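Local coordinates for protein lipase (Rhizopus chinensis, PDB 6A0W) that probably hydrolyses lipid esters as a class 3 lipase, with an N-terminal polypeptide segment that regulates its substrate binding affinity, at residues A[127-132]-A[185-190]; A[63-68]-A[72-77]; A[260-265]-A[269-274]; A[9-14]-A[112-117]; A[81-86]-A[105-110]. All coordinates share one frame; numbering follows the deposited sequence.

Contact 1 (A[127-132]-A[185-190]); sequences YSPVKG and LYQREK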
# COMPACT_ATOMS: atom_id res chain seq x y z
N TYR A 127 18.64 -5.91 0.91
CA TYR A 127 17.62 -6.46 1.77
C TYR A 127 18.18 -7.66 2.51
O TYR A 127 18.32 -8.77 1.98
CB TYR A 127 16.38 -6.79 0.92
CG TYR A 127 15.16 -7.19 1.73
CD1 TYR A 127 14.54 -6.31 2.64
CD2 TYR A 127 14.59 -8.44 1.58
CE1 TYR A 127 13.45 -6.72 3.42
CE2 TYR A 127 13.47 -8.83 2.30
CZ TYR A 127 12.87 -7.97 3.20
OH TYR A 127 11.76 -8.44 3.93
N SER A 128 18.45 -7.47 3.79
CA SER A 128 19.35 -8.41 4.47
C SER A 128 18.74 -9.81 4.67
O SER A 128 19.43 -10.80 4.48
CB SER A 128 19.93 -7.78 5.74
OG SER A 128 19.15 -8.11 6.85
N PRO A 129 17.40 -9.92 4.74
CA PRO A 129 16.85 -11.27 4.86
C PRO A 129 17.02 -12.17 3.64
O PRO A 129 16.78 -13.38 3.74
CB PRO A 129 15.36 -11.03 5.15
CG PRO A 129 15.32 -9.65 5.77
CD PRO A 129 16.41 -8.88 5.09
N VAL A 130 17.37 -11.61 2.49
CA VAL A 130 17.39 -12.36 1.26
C VAL A 130 18.51 -11.88 0.35
O VAL A 130 18.44 -10.83 -0.28
CB VAL A 130 16.06 -12.22 0.47
CG1 VAL A 130 16.07 -13.11 -0.74
CG2 VAL A 130 14.84 -12.49 1.35
N LYS A 131 19.50 -12.76 0.15
CA LYS A 131 20.71 -12.38 -0.56
C LYS A 131 20.36 -12.07 -1.99
O LYS A 131 19.65 -12.83 -2.64
CB LYS A 131 21.74 -13.52 -0.51
CG LYS A 131 23.14 -13.05 -0.15
CD LYS A 131 24.21 -13.76 -0.96
CE LYS A 131 25.59 -13.53 -0.37
NZ LYS A 131 26.50 -14.64 -0.77
N GLY A 132 20.91 -10.99 -2.51
CA GLY A 132 20.62 -10.55 -3.87
C GLY A 132 19.41 -9.60 -3.96
O GLY A 132 19.21 -8.95 -4.97
N LEU A 185 6.90 -9.59 9.40
CA LEU A 185 6.00 -10.46 10.12
C LEU A 185 6.11 -11.92 9.65
O LEU A 185 6.15 -12.86 10.46
CB LEU A 185 4.56 -9.95 10.00
CG LEU A 185 4.33 -8.64 10.76
CD1 LEU A 185 3.08 -7.90 10.28
CD2 LEU A 185 4.27 -8.94 12.26
N TYR A 186 6.08 -12.13 8.33
CA TYR A 186 6.24 -13.49 7.83
C TYR A 186 7.58 -14.09 8.34
O TYR A 186 7.65 -15.28 8.61
CB TYR A 186 6.17 -13.52 6.30
CG TYR A 186 6.56 -14.84 5.64
CD1 TYR A 186 5.69 -15.93 5.62
CD2 TYR A 186 7.75 -14.94 4.97
CE1 TYR A 186 6.07 -17.14 5.03
CE2 TYR A 186 8.13 -16.12 4.33
CZ TYR A 186 7.29 -17.19 4.35
OH TYR A 186 7.76 -18.29 3.70
N GLN A 187 8.64 -13.29 8.30
CA GLN A 187 9.98 -13.79 8.62
C GLN A 187 10.08 -14.09 10.10
O GLN A 187 10.54 -15.15 10.45
CB GLN A 187 11.07 -12.84 8.17
CG GLN A 187 11.27 -12.75 6.67
CD GLN A 187 11.68 -11.39 6.19
OE1 GLN A 187 11.99 -10.52 7.00
NE2 GLN A 187 11.75 -11.19 4.86
N ARG A 188 9.50 -13.28 10.98
CA ARG A 188 9.86 -13.33 12.38
C ARG A 188 8.74 -13.64 13.30
O ARG A 188 8.97 -13.87 14.48
CB ARG A 188 10.51 -12.03 12.77
CG ARG A 188 11.80 -11.77 12.03
CD ARG A 188 12.61 -10.67 12.71
NE ARG A 188 11.95 -9.37 12.67
CZ ARG A 188 11.67 -8.63 13.72
NH1 ARG A 188 11.11 -7.44 13.55
NH2 ARG A 188 12.10 -9.00 14.93
N GLU A 189 7.52 -13.66 12.80
CA GLU A 189 6.40 -14.02 13.65
C GLU A 189 5.82 -15.31 13.10
O GLU A 189 5.10 -15.33 12.10
CB GLU A 189 5.37 -12.89 13.65
CG GLU A 189 4.02 -13.23 14.22
CD GLU A 189 4.09 -13.79 15.64
OE1 GLU A 189 4.00 -12.98 16.59
OE2 GLU A 189 4.12 -15.03 15.78
N LYS A 190 6.17 -16.41 13.74
CA LYS A 190 5.94 -17.72 13.14
C LYS A 190 4.47 -18.10 13.25
O LYS A 190 4.03 -19.01 12.59
CB LYS A 190 6.81 -18.79 13.79
CG LYS A 190 6.61 -18.86 15.31
CD LYS A 190 6.50 -20.27 15.86
CE LYS A 190 5.81 -20.26 17.22
NZ LYS A 190 6.74 -19.81 18.29
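Gln187 and Tyr127 meet through their polar ends, joining the last turn of helix 173-188 to a type I beta turn, Tyr127 to Val130, in the loop after strand 124-126. In the α/β-hydrolase fold to which this lipase belongs, helix 173-188 is the one that directly follows the probable nucleophile elbow. The Gln187 side chain reaches outward from its helix: CB and CG carry the chain across, with CG beside the backbone N (chi1 -71°), and a bend at chi2 brings the amide to the phenol oxygen and alongside the proline ring. CD lies 3.8 Å from Pro129 CB. OE1 packs 3.7 Å from Pro129 CG, a van der Waals contact. NE2 does the polar work, giving a hydrogen bond to Tyr127 OH at 2.9 Å with an N-H...O angle of 153°; the hydroxyl sits slightly tilted from the amide plane. NE2 also serves Tyr215 OH of helix 210-218, so two tyrosine hydroxyls hold the amide's rotation. Ring and amide planes stand 48° apart, neither stacked nor perpendicular. On the Tyr127 side, the proline ring that touches the glutamine also covers one face of the phenol, with Pro129 CD 3.8 Å above the plane of the Tyr127 ring, over its centre.

Contact 2 (A[63-68]-A[72-77]); sequences TKWDCK and KYVPDG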
# COMPACT_ATOMS: atom_id res chain seq x y z
N THR A 63 -4.63 9.79 18.58
CA THR A 63 -4.89 8.53 19.26
C THR A 63 -6.33 8.34 19.60
O THR A 63 -6.66 7.72 20.61
CB THR A 63 -4.08 8.41 20.56
OG1 THR A 63 -2.71 8.74 20.29
CG2 THR A 63 -4.11 6.97 21.07
N LYS A 64 -7.21 8.80 18.72
CA LYS A 64 -8.62 8.49 18.83
C LYS A 64 -9.10 7.79 17.56
O LYS A 64 -8.49 7.95 16.50
CB LYS A 64 -9.40 9.79 19.06
CG LYS A 64 -9.00 10.57 20.33
CD LYS A 64 -9.99 11.68 20.69
CE LYS A 64 -10.27 12.66 19.55
NZ LYS A 64 -9.04 13.40 19.14
N TRP A 65 -10.16 7.02 17.68
CA TRP A 65 -10.74 6.35 16.52
C TRP A 65 -12.18 6.83 16.32
O TRP A 65 -13.10 6.07 16.51
CB TRP A 65 -10.68 4.82 16.69
CG TRP A 65 -11.01 4.05 15.43
CD1 TRP A 65 -12.12 3.29 15.20
CD2 TRP A 65 -10.21 3.94 14.25
NE1 TRP A 65 -12.06 2.71 13.93
CE2 TRP A 65 -10.91 3.14 13.33
CE3 TRP A 65 -8.93 4.40 13.92
CZ2 TRP A 65 -10.38 2.81 12.11
CZ3 TRP A 65 -8.41 4.07 12.70
CH2 TRP A 65 -9.16 3.34 11.78
N ASP A 66 -12.34 8.08 15.89
CA ASP A 66 -13.68 8.67 15.72
C ASP A 66 -13.81 9.43 14.41
O ASP A 66 -14.79 10.11 14.17
CB ASP A 66 -14.06 9.58 16.91
CG ASP A 66 -13.04 10.67 17.18
OD1 ASP A 66 -12.30 11.07 16.25
OD2 ASP A 66 -12.91 11.11 18.34
N CYS A 67 -12.86 9.23 13.50
CA CYS A 67 -12.84 9.98 12.28
C CYS A 67 -13.95 9.41 11.42
O CYS A 67 -14.50 8.36 11.72
CB CYS A 67 -11.44 9.90 11.63
SG CYS A 67 -11.04 8.40 10.67
N LYS A 68 -14.26 10.10 10.33
CA LYS A 68 -15.33 9.65 9.45
C LYS A 68 -15.08 8.28 8.86
O LYS A 68 -15.92 7.38 9.00
CB LYS A 68 -15.54 10.68 8.34
CG LYS A 68 -16.74 10.39 7.43
CD LYS A 68 -16.79 11.29 6.20
CE LYS A 68 -16.88 12.77 6.55
NZ LYS A 68 -17.87 13.47 5.67
N LYS A 72 -17.01 4.44 9.72
CA LYS A 72 -17.59 3.77 8.59
C LYS A 72 -17.00 2.38 8.38
O LYS A 72 -17.74 1.47 8.10
CB LYS A 72 -17.31 4.58 7.34
CG LYS A 72 -17.95 4.01 6.09
CD LYS A 72 -17.94 5.05 4.99
CE LYS A 72 -18.78 4.57 3.84
NZ LYS A 72 -19.10 5.74 3.00
N TYR A 73 -15.67 2.23 8.34
CA TYR A 73 -15.10 0.93 7.94
C TYR A 73 -14.75 0.01 9.13
O TYR A 73 -14.76 -1.20 9.01
CB TYR A 73 -13.92 1.11 6.97
CG TYR A 73 -14.33 1.73 5.65
CD1 TYR A 73 -15.08 1.00 4.71
CD2 TYR A 73 -14.05 3.08 5.35
CE1 TYR A 73 -15.51 1.57 3.52
CE2 TYR A 73 -14.49 3.66 4.16
CZ TYR A 73 -15.24 2.91 3.27
OH TYR A 73 -15.67 3.45 2.09
N VAL A 74 -14.46 0.57 10.29
CA VAL A 74 -14.20 -0.24 11.47
C VAL A 74 -14.90 0.37 12.69
O VAL A 74 -14.25 0.97 13.55
CB VAL A 74 -12.71 -0.37 11.81
CG1 VAL A 74 -12.53 -1.56 12.73
CG2 VAL A 74 -11.87 -0.53 10.55
N PRO A 75 -16.24 0.24 12.72
CA PRO A 75 -17.01 0.96 13.73
C PRO A 75 -16.64 0.55 15.14
O PRO A 75 -16.66 1.38 16.02
CB PRO A 75 -18.47 0.58 13.41
CG PRO A 75 -18.44 -0.34 12.23
CD PRO A 75 -17.09 -0.19 11.59
N ASP A 76 -16.26 -0.70 15.36
CA ASP A 76 -15.90 -1.14 16.70
C ASP A 76 -14.38 -1.09 16.92
O ASP A 76 -13.88 -1.62 17.92
CB ASP A 76 -16.43 -2.55 16.95
CG ASP A 76 -15.51 -3.64 16.37
OD1 ASP A 76 -14.87 -3.43 15.30
OD2 ASP A 76 -15.47 -4.72 16.98
N GLY A 77 -13.66 -0.37 16.07
CA GLY A 77 -12.21 -0.32 16.19
C GLY A 77 -11.72 0.18 17.54
O GLY A 77 -12.26 1.13 18.09
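The indole N-H of Trp65 gives a hydrogen bond to the backbone of Val74, from Trp65 NE1 to Val74 O at 2.8 Å, with an N-H...O angle of 155°. The acceptor lies close to the indole plane, at the edge of the ring. Val74 O takes a second bond from Gly77 N at 2.9 Å, closing a type I beta turn, and the two donors approach from opposite faces of the carbonyl plane. A longer backbone bond, Lys72 N to Lys68 O at 3.2 Å, is the i to i+4 link of the short helix 68-73. Cys67 occupies its N-cap position, and the Cys67-Cys70 disulfide staples its first turn.

Packing surrounds these bonds. With CG anti to the backbone N (chi1 -169°), the indole swings over to the turn, where Trp65 CZ2 touches Val74 CB at 4.0 Å and Trp65 CD1 comes within 3.6 Å of Gly77 O. Phe93 and Leu95 of strand 90-97 also meet the indole. Both lysine chains lead their ammonium ends away from the contact. A carbonyl gripped by two N-H groups is well satisfied, which implies that the indole fixes the turn leading into strand 78-85 directionally as well as by apolar contact.

Contact 3 (A[260-265]-A[269-274]); sequences QICTSN and KQCSNS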
# COMPACT_ATOMS: atom_id res chain seq x y z
N GLN A 260 -10.45 -3.93 -12.78
CA GLN A 260 -9.89 -5.11 -13.44
C GLN A 260 -8.74 -5.70 -12.61
O GLN A 260 -7.83 -4.98 -12.19
CB GLN A 260 -9.36 -4.73 -14.83
CG GLN A 260 -10.46 -4.34 -15.81
CD GLN A 260 -11.54 -5.43 -15.95
OE1 GLN A 260 -11.23 -6.60 -16.13
NE2 GLN A 260 -12.80 -5.05 -15.78
N ILE A 261 -8.75 -7.02 -12.45
CA ILE A 261 -7.68 -7.76 -11.81
C ILE A 261 -6.76 -8.44 -12.80
O ILE A 261 -7.14 -9.33 -13.57
CB ILE A 261 -8.23 -8.75 -10.77
CG1 ILE A 261 -9.13 -8.03 -9.81
CG2 ILE A 261 -7.11 -9.50 -10.03
CD1 ILE A 261 -9.74 -8.91 -8.73
N CYS A 262 -5.50 -8.01 -12.81
CA CYS A 262 -4.48 -8.75 -13.50
C CYS A 262 -3.93 -9.78 -12.52
O CYS A 262 -3.15 -9.44 -11.63
CB CYS A 262 -3.38 -7.82 -14.03
SG CYS A 262 -3.87 -6.80 -15.47
N THR A 263 -4.34 -11.04 -12.69
CA THR A 263 -4.18 -12.07 -11.67
C THR A 263 -2.73 -12.55 -11.50
O THR A 263 -2.43 -13.25 -10.56
CB THR A 263 -5.02 -13.32 -12.00
OG1 THR A 263 -4.71 -13.73 -13.34
CG2 THR A 263 -6.50 -13.02 -11.85
N SER A 264 -1.88 -12.26 -12.46
CA SER A 264 -0.47 -12.61 -12.35
C SER A 264 0.20 -11.91 -11.16
O SER A 264 -0.18 -10.79 -10.82
CB SER A 264 0.21 -12.19 -13.67
OG SER A 264 1.64 -12.08 -13.55
N ASN A 265 1.26 -12.50 -10.61
CA ASN A 265 1.90 -11.97 -9.40
C ASN A 265 3.20 -11.17 -9.67
O ASN A 265 3.99 -10.89 -8.77
CB ASN A 265 2.12 -13.08 -8.36
CG ASN A 265 3.08 -14.17 -8.86
OD1 ASN A 265 3.62 -14.10 -9.98
ND2 ASN A 265 3.31 -15.16 -8.02
N LYS A 269 1.55 -5.82 -18.54
CA LYS A 269 1.31 -4.71 -19.45
C LYS A 269 -0.16 -4.40 -19.56
O LYS A 269 -0.53 -3.35 -20.07
CB LYS A 269 1.87 -5.05 -20.84
CG LYS A 269 3.39 -5.11 -20.90
CD LYS A 269 3.93 -4.19 -22.00
CE LYS A 269 5.43 -3.94 -21.90
NZ LYS A 269 5.75 -2.89 -20.89
N GLN A 270 -1.00 -5.24 -18.97
CA GLN A 270 -2.42 -5.19 -19.25
C GLN A 270 -3.24 -4.35 -18.30
O GLN A 270 -4.37 -4.03 -18.63
CB GLN A 270 -3.03 -6.58 -19.39
CG GLN A 270 -2.31 -7.50 -20.38
CD GLN A 270 -1.54 -8.58 -19.65
OE1 GLN A 270 -2.07 -9.21 -18.72
NE2 GLN A 270 -0.25 -8.71 -19.96
N CYS A 271 -2.74 -4.03 -17.11
CA CYS A 271 -3.50 -3.19 -16.20
C CYS A 271 -2.97 -1.76 -16.29
O CYS A 271 -2.71 -1.26 -17.41
CB CYS A 271 -3.59 -3.82 -14.80
SG CYS A 271 -4.81 -5.18 -14.64
N SER A 272 -2.65 -1.11 -15.17
CA SER A 272 -2.32 0.33 -15.22
C SER A 272 -1.06 0.68 -16.03
O SER A 272 -0.91 1.82 -16.45
CB SER A 272 -2.24 0.95 -13.80
OG SER A 272 -1.07 0.47 -13.16
N ASN A 273 -0.14 -0.25 -16.22
CA ASN A 273 1.03 0.04 -17.05
C ASN A 273 0.63 0.36 -18.49
O ASN A 273 1.42 0.97 -19.21
CB ASN A 273 2.03 -1.11 -17.05
CG ASN A 273 2.73 -1.24 -15.71
OD1 ASN A 273 2.89 -0.26 -15.00
ND2 ASN A 273 3.16 -2.45 -15.37
N SER A 274 -0.59 -0.00 -18.87
CA SER A 274 -1.13 0.31 -20.21
C SER A 274 -1.43 1.79 -20.41
O SER A 274 -1.58 2.17 -21.55
CB SER A 274 -2.40 -0.51 -20.51
OG SER A 274 -3.52 -0.08 -19.77
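Cys271 O is gripped by the backbone N and the hydroxyl of Ser274: the backbone bond Ser274 N to Cys271 O measures 2.9 Å, and the hydroxyl Ser274 OG donates to Cys271 O at 2.8 Å. They arrive from opposite faces of the carbonyl plane, pinning the start of the 3-10 turn 272-274 to the half-cystine just before it. That same residue carries the link across the contact, the disulfide from Cys271 SG to Cys262 SG, 2.0 Å long. Its chi3 of 105° is positive, which makes the bridge right-handed and somewhat opened from a right angle. Both sulfurs stand beside their own backbone N (chi1 -73° for Cys262, -78° for Cys271).

Around the bridge, Cys262 SG lies 4.0 Å from Gln270 CB and Cys271 SG 3.9 Å from Gln260 O, ordinary van der Waals contacts. Gln260 turns its amide away to Thr35 of strand 33-35. Cys262 ends strand 258-262, which runs between strands 33-35 and 248-252 near one margin of the central sheet, and its backbone pairs with Glu249. Between these two segments the link is covalent, without a hydrogen bond, implying that the disulfide closes the loop 263-270, holding its far end at Cys271 next to the end of strand 258-262.

Contact 4 (A[9-14]-A[112-117]); sequences TLDLPE and SFRSAI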
# COMPACT_ATOMS: atom_id res chain seq x y z
N THR A 9 4.06 12.00 -16.78
CA THR A 9 3.49 13.26 -16.33
C THR A 9 3.03 13.26 -14.87
O THR A 9 2.38 12.31 -14.42
CB THR A 9 2.32 13.67 -17.25
OG1 THR A 9 1.37 12.59 -17.37
CG2 THR A 9 2.88 14.04 -18.63
N LEU A 10 3.16 14.42 -14.23
CA LEU A 10 2.58 14.69 -12.92
C LEU A 10 1.20 15.28 -13.06
O LEU A 10 0.37 15.20 -12.13
CB LEU A 10 3.44 15.69 -12.14
CG LEU A 10 4.78 15.25 -11.58
CD1 LEU A 10 4.55 14.28 -10.43
CD2 LEU A 10 5.66 14.63 -12.65
N ASP A 11 1.04 16.10 -14.08
CA ASP A 11 -0.25 16.65 -14.43
C ASP A 11 -0.67 16.03 -15.75
O ASP A 11 0.16 15.84 -16.63
CB ASP A 11 -0.19 18.17 -14.59
CG ASP A 11 0.27 18.87 -13.32
OD1 ASP A 11 -0.40 18.69 -12.28
OD2 ASP A 11 1.33 19.53 -13.37
N LEU A 12 -1.95 15.71 -15.87
CA LEU A 12 -2.43 15.06 -17.06
C LEU A 12 -2.59 16.09 -18.17
O LEU A 12 -3.32 17.06 -17.99
CB LEU A 12 -3.78 14.43 -16.73
CG LEU A 12 -4.22 13.38 -17.75
CD1 LEU A 12 -3.20 12.25 -17.75
CD2 LEU A 12 -5.64 12.90 -17.44
N PRO A 13 -2.01 15.82 -19.37
CA PRO A 13 -2.37 16.64 -20.54
C PRO A 13 -3.88 16.82 -20.73
O PRO A 13 -4.70 16.21 -20.04
CB PRO A 13 -1.76 15.87 -21.73
CG PRO A 13 -0.63 15.08 -21.15
CD PRO A 13 -0.99 14.81 -19.70
N GLU A 14 -4.26 17.69 -21.67
CA GLU A 14 -5.58 17.61 -22.27
C GLU A 14 -5.46 16.61 -23.44
O GLU A 14 -4.34 16.32 -23.89
CB GLU A 14 -6.07 18.98 -22.76
CG GLU A 14 -5.46 20.18 -22.04
CD GLU A 14 -4.19 20.69 -22.72
OE1 GLU A 14 -4.25 21.71 -23.44
OE2 GLU A 14 -3.13 20.03 -22.57
N SER A 112 3.07 15.12 1.68
CA SER A 112 3.56 15.99 0.62
C SER A 112 3.86 15.21 -0.67
O SER A 112 5.01 15.07 -1.06
CB SER A 112 4.76 16.79 1.08
OG SER A 112 5.02 17.86 0.17
N PHE A 113 2.82 14.76 -1.36
CA PHE A 113 2.96 13.71 -2.36
C PHE A 113 3.78 14.15 -3.55
O PHE A 113 4.67 13.44 -4.04
CB PHE A 113 1.56 13.25 -2.85
CG PHE A 113 0.72 12.66 -1.77
CD1 PHE A 113 1.08 11.46 -1.20
CD2 PHE A 113 -0.38 13.33 -1.29
CE1 PHE A 113 0.33 10.90 -0.20
CE2 PHE A 113 -1.13 12.81 -0.25
CZ PHE A 113 -0.79 11.57 0.30
N ARG A 114 3.49 15.35 -4.05
CA ARG A 114 4.13 15.78 -5.28
C ARG A 114 5.62 15.97 -5.08
O ARG A 114 6.44 15.49 -5.88
CB ARG A 114 3.49 17.05 -5.81
CG ARG A 114 4.06 17.40 -7.16
CD ARG A 114 3.36 18.62 -7.74
NE ARG A 114 3.91 18.95 -9.05
CZ ARG A 114 3.21 19.00 -10.17
NH1 ARG A 114 1.88 18.82 -10.15
NH2 ARG A 114 3.81 19.37 -11.29
N SER A 115 6.02 16.68 -4.04
CA SER A 115 7.47 16.74 -3.79
C SER A 115 8.05 15.35 -3.52
O SER A 115 9.18 15.07 -3.88
CB SER A 115 7.80 17.70 -2.62
OG SER A 115 7.29 17.22 -1.37
N ALA A 116 7.38 14.52 -2.75
CA ALA A 116 7.93 13.19 -2.44
C ALA A 116 8.25 12.41 -3.73
O ALA A 116 9.29 11.76 -3.83
CB ALA A 116 6.96 12.40 -1.60
N ILE A 117 7.42 12.55 -4.74
CA ILE A 117 7.65 11.85 -6.01
C ILE A 117 8.72 12.54 -6.82
O ILE A 117 9.60 11.88 -7.39
CB ILE A 117 6.35 11.79 -6.85
CG1 ILE A 117 5.26 11.02 -6.11
CG2 ILE A 117 6.62 11.13 -8.18
CD1 ILE A 117 5.73 9.74 -5.45
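Asp11 and Arg114 form a two-pronged salt bridge, the tighter part of this contact. The guanidinium meets the carboxylate end-on: Arg114 NH1 bonds to Asp11 OD1 at 3.1 Å (157°), and Arg114 NH2 to Asp11 OD2 at 3.2 Å. A third, weak bond joins Arg114 NH1 to Asp11 OD2. Both main acceptors lie within a few degrees of the guanidinium plane and are met on their syn sides, but the carboxylate is turned, so that the two planes stand 34° apart and the nitrogens sit well out of the carboxylate plane. Arg114 reaches this far because its chain leaves pointing away from its own N (chi1 -174°) and stays extended to NE. Leu10 closes over one face of the guanidinium, its CB 3.7 Å above the plane and offset toward the rim, with Leu10 CB 3.8 Å from Arg114 NH2.

The charged pair is only partly buried, whereas the apolar side beneath it is buried yet looser: Leu10 CD1 and Ile117 CG2 approach no closer than 4.4 Å. Helix 113-118 follows strand 102-108 and probably corresponds to the lid helix of related fungal lipases. Its Phe113 packs edge-to-face on His284 and touches Ser172, two members of the probable catalytic triad. Residues 9-14, near the N-terminus, thus touch this helix through the salt bridge and Leu10, a contact that may bear on the reported effect of the N-terminal polypeptide segment on substrate binding, while backbone bonds from Thr9 to Pro277 and Leu10 to Ile281 attach the segment to the loop between strands 258-262 and 286-287.

Contact 5 (A[81-86]-A[105-110]); sequences KTFTSL and VTFRGT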
# COMPACT_ATOMS: atom_id res chain seq x y z
N LYS A 81 -2.08 1.27 19.49
CA LYS A 81 -0.83 2.00 19.54
C LYS A 81 -0.76 2.86 18.31
O LYS A 81 -1.11 2.40 17.25
CB LYS A 81 0.33 1.00 19.50
CG LYS A 81 1.73 1.62 19.57
CD LYS A 81 2.19 1.67 21.01
CE LYS A 81 3.51 2.39 21.20
NZ LYS A 81 4.66 1.71 20.55
N THR A 82 -0.20 4.06 18.44
CA THR A 82 0.19 4.88 17.28
C THR A 82 1.66 5.22 17.38
O THR A 82 2.22 5.03 18.45
CB THR A 82 -0.62 6.18 17.19
OG1 THR A 82 -0.27 7.03 18.27
CG2 THR A 82 -2.12 5.90 17.30
N PHE A 83 2.29 5.54 16.27
CA PHE A 83 3.73 5.82 16.23
C PHE A 83 4.10 6.74 15.05
O PHE A 83 3.41 6.82 14.04
CB PHE A 83 4.54 4.53 16.12
CG PHE A 83 4.08 3.60 15.04
CD1 PHE A 83 3.07 2.69 15.28
CD2 PHE A 83 4.64 3.66 13.78
CE1 PHE A 83 2.61 1.86 14.27
CE2 PHE A 83 4.20 2.82 12.77
CZ PHE A 83 3.19 1.92 13.02
N THR A 84 5.23 7.42 15.18
CA THR A 84 5.65 8.40 14.22
C THR A 84 7.15 8.38 14.20
O THR A 84 7.76 8.30 15.25
CB THR A 84 5.19 9.81 14.65
OG1 THR A 84 3.76 9.86 14.66
CG2 THR A 84 5.70 10.88 13.66
N SER A 85 7.75 8.35 13.02
CA SER A 85 9.16 8.63 12.85
C SER A 85 9.31 9.95 12.09
O SER A 85 8.92 10.07 10.93
CB SER A 85 9.87 7.49 12.12
OG SER A 85 11.14 7.87 11.56
N LEU A 86 9.93 10.95 12.73
CA LEU A 86 9.97 12.31 12.21
C LEU A 86 10.75 12.41 10.95
O LEU A 86 10.46 13.26 10.09
CB LEU A 86 10.64 13.26 13.21
CG LEU A 86 9.79 13.89 14.31
CD1 LEU A 86 10.68 14.91 15.04
CD2 LEU A 86 8.55 14.54 13.69
N VAL A 105 -2.57 -3.32 10.94
CA VAL A 105 -1.28 -2.60 11.02
C VAL A 105 -1.36 -1.61 9.86
O VAL A 105 -1.39 -2.06 8.75
CB VAL A 105 -0.07 -3.54 10.89
CG1 VAL A 105 1.22 -2.77 11.01
CG2 VAL A 105 -0.12 -4.65 11.92
N THR A 106 -1.41 -0.33 10.13
CA THR A 106 -1.59 0.67 9.06
C THR A 106 -0.44 1.68 9.04
O THR A 106 -0.05 2.12 10.10
CB THR A 106 -2.93 1.39 9.25
OG1 THR A 106 -3.98 0.44 9.36
CG2 THR A 106 -3.24 2.37 8.14
N PHE A 107 0.04 2.05 7.87
CA PHE A 107 1.14 3.03 7.76
C PHE A 107 0.84 4.12 6.73
O PHE A 107 0.01 3.97 5.85
CB PHE A 107 2.42 2.37 7.26
CG PHE A 107 2.94 1.22 8.08
CD1 PHE A 107 2.52 -0.07 7.84
CD2 PHE A 107 3.85 1.43 9.09
CE1 PHE A 107 3.00 -1.13 8.58
CE2 PHE A 107 4.33 0.38 9.84
CZ PHE A 107 3.91 -0.90 9.58
N ARG A 108 1.46 5.48 7.04
CA ARG A 108 1.64 6.36 5.87
C ARG A 108 3.08 6.86 5.86
O ARG A 108 3.68 6.95 6.92
CB ARG A 108 0.66 7.53 5.89
CG ARG A 108 0.86 8.49 7.05
CD ARG A 108 -0.15 9.62 7.10
NE ARG A 108 0.11 10.53 8.22
CZ ARG A 108 0.92 11.58 8.16
NH1 ARG A 108 1.55 11.86 7.03
NH2 ARG A 108 1.09 12.35 9.22
N GLY A 109 3.35 7.54 4.85
CA GLY A 109 4.55 8.38 4.74
C GLY A 109 4.11 9.83 4.69
O GLY A 109 3.05 10.13 5.19
N THR A 110 4.88 10.67 4.06
CA THR A 110 4.54 12.10 3.98
C THR A 110 3.30 12.34 3.12
O THR A 110 3.13 11.66 2.14
CB THR A 110 5.71 12.87 3.36
OG1 THR A 110 5.28 14.21 3.20
CG2 THR A 110 6.16 12.31 2.04
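Phe83 and Phe107 meet as an aromatic pair, with ring centroids 5.8 Å apart and planes at 66°, an oblique geometry between stacked and perpendicular. The touching atoms are few: Phe83 CZ lies 3.7 Å from Phe107 CE2, and Phe83 CE2 is 3.9 Å from Phe107 CD2. The Phe107 atoms lie at the edge of the Phe83 ring, near its plane. Phe83 holds CG between its backbone N and carbonyl carbon (chi1 50°), which brings its ring end toward the other strand.

Toward the backbone the approach is looser, Phe83 CZ passing 4.4 Å from Thr106 O. These strands are next-but-one neighbours in the central sheet of the α/β-hydrolase fold: strand 90-97 runs between 78-85 and 102-108, antiparallel to both, in a meander. The Phe83 and Phe107 CA atoms are accordingly 9.3 Å apart, and the backbones bond to the middle strand, Phe83 to Gly92 and Thr106 to Phe93. The rings bridge over that strand on the side covered by helix 137-160, where Tyr150 packs edge-to-face on Phe107 and also touches Phe83.

Polar bonding lies farther along: within segment 105-110, Arg108 NH1 makes a weak hydrogen bond to Gly109 O at 2.9 Å.

Overall arrangement
Contacts 3 and 5 are the buried ones and share the central sheet, near opposite margins and on opposite sides of the chain's centre; one is covalent, the other aromatic and apolar. Contact 2 lies at the surface and contact 1 is partly buried, and each depends on a side-chain N-H donor, to a backbone carbonyl in the former and to a hydroxyl in the latter. Contact 4, partly buried, alone of the five carries a salt bridge. Contact 5 touches two others, contact 2 through Thr63 and Thr82 and contact 4 through Thr110 and Ala116. Contacts 1 and 4 lie farthest apart, with centres about 33 Å from each other.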